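Putative diguanylate cyclase (GGDEF) with PAS/PAC domain (Rhodopseudomonas palustris, PDB 3LIF) probably makes cyclic di-GMP from two GTP as a whole protein, the part here being its extracellular PDC-fold sensor region. Local coordinates at residues A[74-77]-A[81-84]; A[98-103]-A[144-149]. All coordinates share one frame; numbering follows the deposited sequence.

Overall arrangement
The chain starts in the long helix 5-47. Helix 55-66 then leads into strand 70-76. Contact 1 closes first, across the short turn between strands 70-76 and 82-85. It forms the hairpin at one edge of the first five-stranded antiparallel sheet. Contact 2 closes a loop of 40 residues, which holds strands 113-119 and 126-135. It lays helix 99-106 on strand 141-149. The two contacts follow in series and neither nest nor cross. They still meet, because strands 70-76 and 141-149 are neighbours: A74 N probably bonds to V146 O at 2.8 Å. Together they tie the hairpin, the sheet and its covering helix.

Contact 1 of 2, residues A[74-77]-A[81-84]; sequences AILD and QLTY
Q81 meets D77 beside the turn of the hairpin. Q81 N bonds to D77 OD1 at 2.9 Å, coming from above the carboxylate plane. D77 N returns a bond to Q81 O at 3.1 Å. The same OD1 accepts from D79 N, an Asx turn inside the connecting loop. L82 comes next and faces L76 as a non-hydrogen-bonded pair. Their side chains meet nearly at right angles, with L76 CD2 3.7 Å from L82 CB. L82 CG stands anti to the backbone N (chi1 172°), and CD2 of that side chain lies 3.6 Å from A74 CB. T83 N bonds to I75 O at 2.9 Å, and T83 CG2 lies beside the D77 carboxylate. T83 is the extra residue of a classic beta bulge, so that both T83 and Y84 stand opposite I75. Y84 O takes a nearly straight bond from I75 N (172° at the hydrogen). The Y84 ring presents an edge to I75 CB, packs edge-to-face on F56, and bonds through OH to P52 O. Polar chemistry thus fixes the turn end, where one carboxylate oxygen holds two backbone N-H groups, while A74, L76 and L82 pack together on one hairpin face.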
ATOM      1  N   ALA A  74     -11.204   8.645   7.931  1.00 25.67           N
ATOM      2  CA  ALA A  74     -12.561   9.052   8.043  1.00 24.90           C
ATOM      3  C   ALA A  74     -13.391   7.916   8.583  1.00 25.37           C
ATOM      4  O   ALA A  74     -12.952   6.755   8.553  1.00 25.10           O
ATOM      5  CB  ALA A  74     -13.109   9.624   6.732  1.00 22.12           C
ATOM      6  N   ILE A  75     -14.568   8.307   9.114  1.00 25.67           N
ATOM      7  CA  ILE A  75     -15.571   7.407   9.578  1.00 25.89           C
ATOM      8  C   ILE A  75     -16.833   7.457   8.702  1.00 26.55           C
ATOM      9  O   ILE A  75     -17.271   8.541   8.290  1.00 26.71           O
ATOM     10  CB  ILE A  75     -15.981   7.800  10.959  1.00 25.42           C
ATOM     11  CG1 ILE A  75     -14.727   8.094  11.774  1.00 26.62           C
ATOM     12  CG2 ILE A  75     -16.825   6.635  11.583  1.00 24.77           C
ATOM     13  CD1 ILE A  75     -14.076   6.841  12.377  1.00 21.04           C
ATOM     14  N   LEU A  76     -17.386   6.280   8.444  1.00 26.37           N
ATOM     15  CA  LEU A  76     -18.662   6.095   7.807  1.00 27.84           C
ATOM     16  C   LEU A  76     -19.519   5.274   8.752  1.00 29.23           C
ATOM     17  O   LEU A  76     -19.013   4.242   9.315  1.00 30.70           O
ATOM     18  CB  LEU A  76     -18.507   5.255   6.536  1.00 27.16           C
ATOM     19  CG  LEU A  76     -17.662   5.715   5.346  1.00 28.18           C
ATOM     20  CD1 LEU A  76     -17.883   4.738   4.189  1.00 29.10           C
ATOM     21  CD2 LEU A  76     -17.887   7.172   4.911  1.00 25.98           C
ATOM     22  N   ASP A  77     -20.798   5.655   8.908  1.00 29.23           N
ATOM     23  CA  ASP A  77     -21.715   4.847   9.731  1.00 30.27           C
ATOM     24  C   ASP A  77     -22.370   3.831   8.858  1.00 30.31           C
ATOM     25  O   ASP A  77     -21.821   3.455   7.854  1.00 30.02           O
ATOM     26  CB  ASP A  77     -22.848   5.723  10.210  1.00 30.02           C
ATOM     27  CG  ASP A  77     -23.673   6.372   9.032  1.00 32.85           C
ATOM     28  OD1 ASP A  77     -23.830   5.813   7.871  1.00 33.17           O
ATOM     29  OD2 ASP A  77     -24.183   7.485   9.314  1.00 33.64           O
ATOM     30  N   GLN A  81     -22.646   6.621   5.391  1.00 34.04           N
ATOM     31  CA  GLN A  81     -22.624   8.080   5.348  1.00 34.64           C
ATOM     32  C   GLN A  81     -21.425   8.644   6.113  1.00 33.64           C
ATOM     33  O   GLN A  81     -21.153   8.253   7.249  1.00 34.58           O
ATOM     34  CB  GLN A  81     -23.941   8.627   5.888  1.00 34.71           C
ATOM     35  CG  GLN A  81     -24.864   9.270   4.793  1.00 42.87           C
ATOM     36  CD  GLN A  81     -24.635  10.805   4.671  1.00 50.91           C
ATOM     37  OE1 GLN A  81     -25.221  11.490   3.821  1.00 53.98           O
ATOM     38  NE2 GLN A  81     -23.763  11.336   5.533  1.00 54.91           N
ATOM     39  N   LEU A  82     -20.692   9.558   5.521  1.00 32.16           N
ATOM     40  CA  LEU A  82     -19.474   9.981   6.169  1.00 31.63           C
ATOM     41  C   LEU A  82     -19.840  10.838   7.358  1.00 31.63           C
ATOM     42  O   LEU A  82     -20.392  11.885   7.202  1.00 31.47           O
ATOM     43  CB  LEU A  82     -18.606  10.752   5.178  1.00 31.20           C
ATOM     44  CG  LEU A  82     -17.301  11.536   5.432  1.00 30.98           C
ATOM     45  CD1 LEU A  82     -17.160  12.210   6.817  1.00 27.21           C
ATOM     46  CD2 LEU A  82     -16.031  10.733   5.029  1.00 27.83           C
ATOM     47  N   THR A  83     -19.504  10.405   8.556  1.00 32.48           N
ATOM     48  CA  THR A  83     -19.776  11.199   9.746  1.00 32.89           C
ATOM     49  C   THR A  83     -18.638  12.001  10.388  1.00 33.76           C
ATOM     50  O   THR A  83     -18.886  13.001  11.017  1.00 35.06           O
ATOM     51  CB  THR A  83     -20.299  10.300  10.825  1.00 33.33           C
ATOM     52  OG1 THR A  83     -19.330   9.271  11.060  1.00 30.08           O
ATOM     53  CG2 THR A  83     -21.630   9.701  10.384  1.00 29.67           C
ATOM     54  N   TYR A  84     -17.397  11.548  10.290  1.00 35.14           N
ATOM     55  CA  TYR A  84     -16.239  12.294  10.818  1.00 34.73           C
ATOM     56  C   TYR A  84     -15.072  12.141   9.852  1.00 35.89           C
ATOM     57  O   TYR A  84     -15.032  11.165   9.059  1.00 36.10           O
ATOM     58  CB  TYR A  84     -15.797  11.732  12.163  1.00 33.82           C
ATOM     59  CG  TYR A  84     -16.869  11.657  13.219  1.00 33.48           C
ATOM     60  CD1 TYR A  84     -17.107  12.732  14.084  1.00 32.17           C
ATOM     61  CD2 TYR A  84     -17.655  10.514  13.359  1.00 32.72           C
ATOM     62  CE1 TYR A  84     -18.092  12.669  15.066  1.00 29.35           C
ATOM     63  CE2 TYR A  84     -18.639  10.431  14.320  1.00 31.26           C
ATOM     64  CZ  TYR A  84     -18.847  11.522  15.174  1.00 32.74           C
ATOM     65  OH  TYR A  84     -19.801  11.446  16.140  1.00 32.24           O
TER

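Contact 2 of 2, residues A[98-103]-A[144-149]; sequences RSYFRY and VVVATI
The Y100 ring is sandwiched between V146 and R98. V146 CG1 lies over one face in a CH-pi contact, 3.8 Å from the ring centroid and 25° off its normal. R98 CB covers the opposite face, off centre. V144 comes at the edge, with CG1 4.0 Å from Y100 CD2. The F101 ring meets the other methyl of V144 obliquely, CD1 to CG2 at 4.1 Å. V144 therefore serves two aromatic rings, one through each branch. V146 CG2 also reaches the Y100 ring, 3.7 Å from CE2.

The CG of Y100 sits between its backbone N and carbonyl carbon (chi1 61°). This turns the ring back over R98, the N-cap residue of the helix. V146 stands roughly perpendicular to the Y100 side chain. No hydrogen bond links the two segments, and apolar packing alone joins them. Y100 OH bonds to a bound 2-methyl-2,4-pentanediol, which R98 NE also holds. With an alanine in place of Y100, V146 CG1 would probably lose its aromatic partner, a gap would open under the helix and the diol would lose one of its bonds.

The axes of 99-103 and 144-149 come within 9.4 Å, their N-to-C directions 147° apart, so nearly opposed. V144 and V146 face helix 99-106, while V145 points to the other side of the sheet and packs on L39 and I42 of helix 5-47. The diol probably comes from the crystallisation liquor, but its place may mark a pocket: in relatives the ligand usually binds on this side of the sheet, away from the long helix. A central antiparallel sheet with order 2-1-5-4-3, a long N-terminal helix behind it and a short helix in front is characteristic of a PDC module; the chain carries two such sheets, as in dCache sensor regions.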
ATOM      1  N   ARG A  98     -19.246   2.387  -2.040  1.00 25.36           N
ATOM      2  CA  ARG A  98     -17.841   2.137  -2.094  1.00 25.16           C
ATOM      3  C   ARG A  98     -17.574   0.671  -1.695  1.00 24.90           C
ATOM      4  O   ARG A  98     -18.221   0.160  -0.771  1.00 25.00           O
ATOM      5  CB  ARG A  98     -17.248   3.126  -1.134  1.00 25.45           C
ATOM      6  CG  ARG A  98     -16.029   3.760  -1.599  1.00 26.83           C
ATOM      7  CD  ARG A  98     -16.202   4.537  -2.848  1.00 27.21           C
ATOM      8  NE  ARG A  98     -15.212   5.599  -2.863  1.00 25.83           N
ATOM      9  CZ  ARG A  98     -14.607   6.054  -3.948  1.00 23.59           C
ATOM     10  NH1 ARG A  98     -14.895   5.514  -5.112  1.00 15.25           N
ATOM     11  NH2 ARG A  98     -13.700   7.046  -3.844  1.00 23.15           N
ATOM     12  N   SER A  99     -16.696  -0.029  -2.419  1.00 23.73           N
ATOM     13  CA  SER A  99     -16.559  -1.506  -2.192  1.00 22.82           C
ATOM     14  C   SER A  99     -16.088  -1.872  -0.810  1.00 23.07           C
ATOM     15  O   SER A  99     -16.534  -2.887  -0.206  1.00 23.38           O
ATOM     16  CB  SER A  99     -15.590  -2.179  -3.177  1.00 21.04           C
ATOM     17  OG  SER A  99     -14.388  -1.476  -3.153  1.00 20.18           O
ATOM     18  N   TYR A 100     -15.144  -1.094  -0.312  1.00 23.10           N
ATOM     19  CA  TYR A 100     -14.678  -1.393   1.027  1.00 23.56           C
ATOM     20  C   TYR A 100     -15.808  -1.297   2.021  1.00 24.75           C
ATOM     21  O   TYR A 100     -15.842  -2.088   2.991  1.00 26.28           O
ATOM     22  CB  TYR A 100     -13.533  -0.515   1.449  1.00 21.82           C
ATOM     23  CG  TYR A 100     -13.830   0.959   1.501  1.00 21.15           C
ATOM     24  CD1 TYR A 100     -13.481   1.767   0.444  1.00 18.59           C
ATOM     25  CD2 TYR A 100     -14.413   1.563   2.631  1.00 19.93           C
ATOM     26  CE1 TYR A 100     -13.672   3.112   0.482  1.00 19.00           C
ATOM     27  CE2 TYR A 100     -14.631   2.962   2.671  1.00 18.05           C
ATOM     28  CZ  TYR A 100     -14.236   3.706   1.582  1.00 20.04           C
ATOM     29  OH  TYR A 100     -14.419   5.057   1.493  1.00 20.95           O
ATOM     30  N   PHE A 101     -16.735  -0.359   1.795  1.00 25.13           N
ATOM     31  CA  PHE A 101     -17.866  -0.239   2.691  1.00 25.89           C
ATOM     32  C   PHE A 101     -18.726  -1.449   2.548  1.00 27.72           C
ATOM     33  O   PHE A 101     -19.048  -2.102   3.544  1.00 27.96           O
ATOM     34  CB  PHE A 101     -18.696   0.995   2.446  1.00 25.74           C
ATOM     35  CG  PHE A 101     -20.030   0.949   3.141  1.00 25.39           C
ATOM     36  CD1 PHE A 101     -20.139   1.293   4.466  1.00 23.43           C
ATOM     37  CD2 PHE A 101     -21.180   0.571   2.462  1.00 25.52           C
ATOM     38  CE1 PHE A 101     -21.351   1.267   5.108  1.00 23.73           C
ATOM     39  CE2 PHE A 101     -22.418   0.508   3.132  1.00 25.73           C
ATOM     40  CZ  PHE A 101     -22.489   0.841   4.454  1.00 24.30           C
ATOM     41  N   ARG A 102     -19.104  -1.768   1.313  1.00 29.24           N
ATOM     42  CA  ARG A 102     -19.852  -2.989   1.103  1.00 31.50           C
ATOM     43  C   ARG A 102     -19.137  -4.205   1.722  1.00 31.46           C
ATOM     44  O   ARG A 102     -19.774  -5.054   2.309  1.00 31.98           O
ATOM     45  CB  ARG A 102     -20.193  -3.189  -0.389  1.00 32.33           C
ATOM     46  CG  ARG A 102     -21.462  -2.401  -0.749  1.00 38.41           C
ATOM     47  CD  ARG A 102     -21.881  -2.397  -2.182  1.00 43.89           C
ATOM     48  NE  ARG A 102     -20.882  -1.705  -2.981  1.00 52.53           N
ATOM     49  CZ  ARG A 102     -19.960  -2.352  -3.711  1.00 55.72           C
ATOM     50  NH1 ARG A 102     -19.942  -3.686  -3.701  1.00 56.85           N
ATOM     51  NH2 ARG A 102     -19.066  -1.692  -4.460  1.00 53.79           N
ATOM     52  N   TYR A 103     -17.821  -4.295   1.610  1.00 31.67           N
ATOM     53  CA  TYR A 103     -17.173  -5.480   2.092  1.00 32.13           C
ATOM     54  C   TYR A 103     -17.275  -5.606   3.635  1.00 32.52           C
ATOM     55  O   TYR A 103     -17.616  -6.668   4.179  1.00 31.72           O
ATOM     56  CB  TYR A 103     -15.741  -5.501   1.606  1.00 32.68           C
ATOM     57  CG  TYR A 103     -14.917  -6.586   2.248  1.00 36.66           C
ATOM     58  CD1 TYR A 103     -14.323  -6.370   3.501  1.00 39.90           C
ATOM     59  CD2 TYR A 103     -14.733  -7.835   1.630  1.00 38.57           C
ATOM     60  CE1 TYR A 103     -13.572  -7.364   4.132  1.00 42.11           C
ATOM     61  CE2 TYR A 103     -13.980  -8.839   2.247  1.00 41.97           C
ATOM     62  CZ  TYR A 103     -13.393  -8.597   3.508  1.00 44.47           C
ATOM     63  OH  TYR A 103     -12.611  -9.554   4.167  1.00 46.03           O
ATOM     64  N   VAL A 144     -17.285   1.847   9.659  1.00 29.43           N
ATOM     65  CA  VAL A 144     -16.150   1.820   8.716  1.00 29.39           C
ATOM     66  C   VAL A 144     -15.198   2.934   9.084  1.00 29.15           C
ATOM     67  O   VAL A 144     -15.661   4.091   9.215  1.00 29.85           O
ATOM     68  CB  VAL A 144     -16.399   1.672   7.214  1.00 29.97           C
ATOM     69  CG1 VAL A 144     -15.063   1.780   6.535  1.00 29.49           C
ATOM     70  CG2 VAL A 144     -16.943   0.294   6.883  1.00 28.04           C
ATOM     71  N   VAL A 145     -13.923   2.602   9.368  1.00 27.87           N
ATOM     72  CA  VAL A 145     -12.833   3.632   9.343  1.00 26.64           C
ATOM     73  C   VAL A 145     -12.057   3.324   8.085  1.00 27.21           C
ATOM     74  O   VAL A 145     -11.735   2.137   7.834  1.00 28.30           O
ATOM     75  CB  VAL A 145     -11.682   3.432  10.357  1.00 26.71           C
ATOM     76  CG1 VAL A 145     -11.321   4.709  11.044  1.00 24.34           C
ATOM     77  CG2 VAL A 145     -11.874   2.240  11.265  1.00 24.88           C
ATOM     78  N   VAL A 146     -11.666   4.353   7.356  1.00 26.82           N
ATOM     79  CA  VAL A 146     -10.917   4.190   6.123  1.00 27.82           C
ATOM     80  C   VAL A 146      -9.818   5.194   6.280  1.00 27.19           C
ATOM     81  O   VAL A 146     -10.096   6.307   6.760  1.00 27.16           O
ATOM     82  CB  VAL A 146     -11.604   4.910   4.906  1.00 29.54           C
ATOM     83  CG1 VAL A 146     -11.352   4.177   3.588  1.00 30.40           C
ATOM     84  CG2 VAL A 146     -13.064   5.260   5.161  1.00 28.58           C
ATOM     85  N   ALA A 147      -8.625   4.891   5.789  1.00 25.87           N
ATOM     86  CA  ALA A 147      -7.612   5.930   5.717  1.00 25.37           C
ATOM     87  C   ALA A 147      -6.839   5.775   4.426  1.00 25.72           C
ATOM     88  O   ALA A 147      -6.696   4.644   3.886  1.00 26.62           O
ATOM     89  CB  ALA A 147      -6.701   5.880   6.901  1.00 25.72           C
ATOM     90  N   THR A 148      -6.387   6.903   3.903  1.00 24.83           N
ATOM     91  CA  THR A 148      -5.708   6.897   2.628  1.00 25.15           C
ATOM     92  C   THR A 148      -4.219   6.628   2.792  1.00 25.73           C
ATOM     93  O   THR A 148      -3.533   7.284   3.594  1.00 25.02           O
ATOM     94  CB  THR A 148      -5.800   8.262   1.969  1.00 25.58           C
ATOM     95  OG1 THR A 148      -7.173   8.577   1.806  1.00 24.80           O
ATOM     96  CG2 THR A 148      -5.139   8.210   0.634  1.00 21.53           C
ATOM     97  N   ILE A 149      -3.707   5.675   2.031  1.00 25.84           N
ATOM     98  CA  ILE A 149      -2.296   5.379   2.163  1.00 25.95           C
ATOM     99  C   ILE A 149      -1.528   6.526   1.567  1.00 25.84           C
ATOM    100  O   ILE A 149      -1.818   6.885   0.449  1.00 25.32           O
ATOM    101  CB  ILE A 149      -1.965   4.090   1.451  1.00 25.65           C
ATOM    102  CG1 ILE A 149      -2.439   2.943   2.329  1.00 26.91           C
ATOM    103  CG2 ILE A 149      -0.447   3.985   1.181  1.00 24.09           C
ATOM    104  CD1 ILE A 149      -2.674   1.676   1.529  1.00 31.45           C
TER